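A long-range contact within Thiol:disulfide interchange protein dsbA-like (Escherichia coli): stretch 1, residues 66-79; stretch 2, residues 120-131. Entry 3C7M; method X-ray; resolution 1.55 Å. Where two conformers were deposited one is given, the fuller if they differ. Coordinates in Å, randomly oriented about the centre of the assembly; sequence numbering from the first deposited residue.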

# COMPACT_ATOMS: atom_id res chain seq x y z
N LYS A 66 -12.91 2.76 1.02
CA LYS A 66 -12.79 3.74 2.10
C LYS A 66 -12.49 3.05 3.43
O LYS A 66 -11.59 3.46 4.16
CB LYS A 66 -14.07 4.59 2.19
CG LYS A 66 -14.20 5.46 3.44
CD LYS A 66 -13.11 6.52 3.52
N GLN A 67 -13.23 1.98 3.74
CA GLN A 67 -13.01 1.23 4.98
C GLN A 67 -11.62 0.60 5.02
O GLN A 67 -10.97 0.59 6.08
CB GLN A 67 -14.09 0.16 5.16
CG GLN A 67 -15.46 0.73 5.54
CD GLN A 67 -16.18 1.36 4.38
OE1 GLN A 67 -15.90 1.09 3.21
NE2 GLN A 67 -17.14 2.23 4.70
N ALA A 68 -11.17 0.06 3.89
CA ALA A 68 -9.83 -0.55 3.84
C ALA A 68 -8.79 0.54 4.10
O ALA A 68 -7.84 0.33 4.86
CB ALA A 68 -9.60 -1.20 2.48
N SER A 69 -8.95 1.71 3.48
CA SER A 69 -8.04 2.82 3.74
C SER A 69 -7.98 3.18 5.23
O SER A 69 -6.90 3.37 5.79
CB SER A 69 -8.40 4.05 2.91
OG SER A 69 -8.05 3.84 1.55
N GLU A 70 -9.15 3.25 5.88
CA GLU A 70 -9.20 3.56 7.31
C GLU A 70 -8.46 2.52 8.14
O GLU A 70 -7.65 2.86 9.00
CB GLU A 70 -10.65 3.65 7.79
CG GLU A 70 -11.42 4.80 7.17
CD GLU A 70 -12.87 4.84 7.61
OE1 GLU A 70 -13.45 3.76 7.88
OE2 GLU A 70 -13.44 5.96 7.68
N VAL A 71 -8.73 1.25 7.87
CA VAL A 71 -8.09 0.17 8.62
C VAL A 71 -6.57 0.24 8.42
O VAL A 71 -5.81 0.21 9.38
CB VAL A 71 -8.66 -1.21 8.24
CG1 VAL A 71 -7.83 -2.33 8.83
CG2 VAL A 71 -10.13 -1.33 8.71
N PHE A 72 -6.14 0.36 7.17
CA PHE A 72 -4.71 0.39 6.87
C PHE A 72 -4.02 1.62 7.46
O PHE A 72 -2.91 1.49 7.98
CB PHE A 72 -4.43 0.31 5.37
CG PHE A 72 -4.89 -0.97 4.72
CD1 PHE A 72 -4.87 -2.19 5.40
CD2 PHE A 72 -5.30 -0.95 3.39
CE1 PHE A 72 -5.28 -3.37 4.76
CE2 PHE A 72 -5.71 -2.12 2.74
CZ PHE A 72 -5.69 -3.33 3.43
N ALA A 73 -4.67 2.79 7.39
CA ALA A 73 -4.09 4.01 7.96
C ALA A 73 -3.90 3.87 9.46
O ALA A 73 -2.87 4.26 10.02
CB ALA A 73 -4.95 5.23 7.63
N VAL A 74 -4.91 3.30 10.12
CA VAL A 74 -4.80 3.08 11.57
C VAL A 74 -3.64 2.14 11.88
O VAL A 74 -2.79 2.43 12.72
CB VAL A 74 -6.13 2.56 12.16
CG1 VAL A 74 -5.90 1.94 13.54
CG2 VAL A 74 -7.14 3.71 12.24
N LEU A 75 -3.58 1.02 11.17
CA LEU A 75 -2.61 -0.01 11.52
C LEU A 75 -1.18 0.36 11.15
O LEU A 75 -0.26 0.03 11.89
CB LEU A 75 -3.01 -1.37 10.94
CG LEU A 75 -4.36 -1.89 11.44
CD1 LEU A 75 -4.76 -3.16 10.70
CD2 LEU A 75 -4.39 -2.11 12.96
N ILE A 76 -1.00 1.06 10.03
CA ILE A 76 0.33 1.55 9.64
C ILE A 76 0.86 2.53 10.69
O ILE A 76 2.01 2.44 11.10
CB ILE A 76 0.34 2.20 8.23
CG1 ILE A 76 0.28 1.09 7.18
CG2 ILE A 76 1.63 3.01 8.01
CD1 ILE A 76 -0.04 1.59 5.79
N ASN A 77 0.01 3.45 11.11
CA ASN A 77 0.41 4.40 12.15
C ASN A 77 0.75 3.73 13.48
O ASN A 77 1.73 4.11 14.13
CB ASN A 77 -0.63 5.51 12.30
CG ASN A 77 -0.44 6.61 11.26
OD1 ASN A 77 0.46 7.46 11.39
ND2 ASN A 77 -1.25 6.58 10.20
N LYS A 78 -0.02 2.72 13.86
CA LYS A 78 0.28 1.95 15.05
C LYS A 78 1.63 1.22 14.92
O LYS A 78 2.48 1.33 15.82
CB LYS A 78 -0.85 0.97 15.37
CG LYS A 78 -0.79 0.43 16.78
CD LYS A 78 -2.05 -0.33 17.10
CE LYS A 78 -2.06 -0.83 18.54
NZ LYS A 78 -1.14 -1.98 18.72
N ASP A 79 1.83 0.50 13.82
CA ASP A 79 3.10 -0.22 13.59
C ASP A 79 4.30 0.74 13.62
O ASP A 79 5.30 0.48 14.30
CB ASP A 79 3.08 -0.98 12.25
CG ASP A 79 2.17 -2.20 12.26
OD1 ASP A 79 1.88 -2.76 13.34
OD2 ASP A 79 1.74 -2.60 11.15
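Stretch 2 120-131: FIKTGLDAAGMS

The centre of the contact is apolar and is built around V71 and L75, successive turns of the first helix whose CA-to-CB bonds both point toward stretch 2. V71, with chi1 at t, places CG1 4.2 Å from L125 CD2 and CG2 4.3 Å from I121 CG1. The CA-to-CB bonds of I121 and L125 point sideways, but in both the end of the side chain comes nearer. Between them lies G124: an ideal CB there would point toward stretch 1 and fall 3.4 Å from V71 CG1, a tight fit, so the absence of a side chain leaves room for the valine. One turn on, L75 CD1 meets A128 CB at 3.7 Å.

Stretch 2 is helical from F120 to A128, and its axis runs in nearly the same direction as that of helix 66-79, with a signed crossing angle of -22° and a closest approach of 9.9 Å. The CA atoms of Q67 and I121 are 6.6 Å apart, those of L75 and A128 8.1 Å, so the backbones diverge between these two pairs.

At the wider end the helix stops. G129 has phi/psi of 75/28, and M130 follows in an extended conformation (-109/138), its CA-to-CB bond pointing toward stretch 1. M130 SD lies 3.8 Å from V74 CG1, and M130 CE lies 3.7 Å from L75 CD2. At the narrower end, F120 CZ is 3.8 Å from A68 CB and F120 CE2 is 3.5 Å from A68 N.

The polar edge contributes through its aliphatic carbons. Q67 CB packs 3.7 Å from F120 CD2 and Q67 CG 4.0 Å from I121 CD1, while the end of the glutamine leads away. K78 CD approaches M130 CE to 3.4 Å. No hydrogen bond crosses the interface, which buries 479 Å² summed over both sides.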

# COMPACT_ATOMS: atom_id res chain seq x y z
N PHE A 120 -16.86 -6.01 6.96
CA PHE A 120 -15.59 -5.78 6.27
C PHE A 120 -14.51 -5.36 7.25
O PHE A 120 -13.40 -5.91 7.27
CB PHE A 120 -15.72 -4.74 5.16
CG PHE A 120 -14.43 -4.47 4.44
CD1 PHE A 120 -14.05 -5.26 3.36
CD2 PHE A 120 -13.57 -3.46 4.87
CE1 PHE A 120 -12.85 -5.05 2.69
CE2 PHE A 120 -12.35 -3.24 4.21
CZ PHE A 120 -12.00 -4.03 3.11
N ILE A 121 -14.82 -4.38 8.09
CA ILE A 121 -13.86 -3.89 9.07
C ILE A 121 -13.42 -5.02 10.01
O ILE A 121 -12.22 -5.16 10.30
CB ILE A 121 -14.43 -2.67 9.83
CG1 ILE A 121 -14.45 -1.45 8.90
CG2 ILE A 121 -13.61 -2.38 11.08
CD1 ILE A 121 -15.38 -0.34 9.37
N LYS A 122 -14.38 -5.85 10.44
CA LYS A 122 -14.09 -6.96 11.36
C LYS A 122 -13.04 -7.90 10.78
O LYS A 122 -12.14 -8.35 11.50
CB LYS A 122 -15.38 -7.73 11.69
CG LYS A 122 -15.18 -8.83 12.72
CD LYS A 122 -16.51 -9.41 13.19
CE LYS A 122 -16.32 -10.34 14.39
NZ LYS A 122 -15.66 -11.61 13.99
N THR A 123 -13.15 -8.20 9.49
CA THR A 123 -12.22 -9.13 8.85
C THR A 123 -10.78 -8.66 9.06
O THR A 123 -9.92 -9.43 9.50
CB THR A 123 -12.53 -9.29 7.36
OG1 THR A 123 -13.77 -9.99 7.22
CG2 THR A 123 -11.42 -10.09 6.68
N GLY A 124 -10.55 -7.38 8.81
CA GLY A 124 -9.21 -6.82 8.96
C GLY A 124 -8.76 -6.69 10.39
O GLY A 124 -7.62 -7.05 10.72
N LEU A 125 -9.65 -6.18 11.25
CA LEU A 125 -9.30 -5.95 12.65
C LEU A 125 -9.06 -7.26 13.40
O LEU A 125 -8.10 -7.37 14.17
CB LEU A 125 -10.36 -5.11 13.37
CG LEU A 125 -10.58 -3.68 12.86
CD1 LEU A 125 -11.57 -3.00 13.78
CD2 LEU A 125 -9.26 -2.90 12.77
N ASP A 126 -9.91 -8.25 13.17
CA ASP A 126 -9.71 -9.56 13.81
C ASP A 126 -8.35 -10.15 13.46
O ASP A 126 -7.65 -10.67 14.32
CB ASP A 126 -10.82 -10.54 13.42
CG ASP A 126 -12.12 -10.32 14.18
OD1 ASP A 126 -12.19 -9.41 15.05
OD2 ASP A 126 -13.08 -11.06 13.90
N ALA A 127 -7.98 -10.05 12.18
CA ALA A 127 -6.70 -10.59 11.73
C ALA A 127 -5.54 -9.84 12.37
O ALA A 127 -4.50 -10.43 12.70
CB ALA A 127 -6.61 -10.51 10.21
N ALA A 128 -5.72 -8.54 12.56
CA ALA A 128 -4.69 -7.70 13.15
C ALA A 128 -4.64 -7.81 14.68
O ALA A 128 -3.66 -7.38 15.30
CB ALA A 128 -4.88 -6.27 12.72
N GLY A 129 -5.68 -8.38 15.28
CA GLY A 129 -5.79 -8.44 16.74
C GLY A 129 -6.16 -7.12 17.39
O GLY A 129 -5.80 -6.87 18.56
N MET A 130 -6.87 -6.27 16.65
CA MET A 130 -7.31 -4.98 17.17
C MET A 130 -8.81 -5.00 17.41
O MET A 130 -9.57 -5.53 16.59
CB MET A 130 -6.93 -3.83 16.21
CG MET A 130 -7.42 -2.46 16.68
SD MET A 130 -6.90 -1.09 15.63
CE MET A 130 -5.29 -0.71 16.30
N SER A 131 -9.23 -4.42 18.53
CA SER A 131 -10.65 -4.31 18.84
C SER A 131 -11.31 -3.21 18.02
O SER A 131 -10.67 -2.23 17.62
CB SER A 131 -10.88 -4.06 20.34
OG SER A 131 -10.45 -2.76 20.73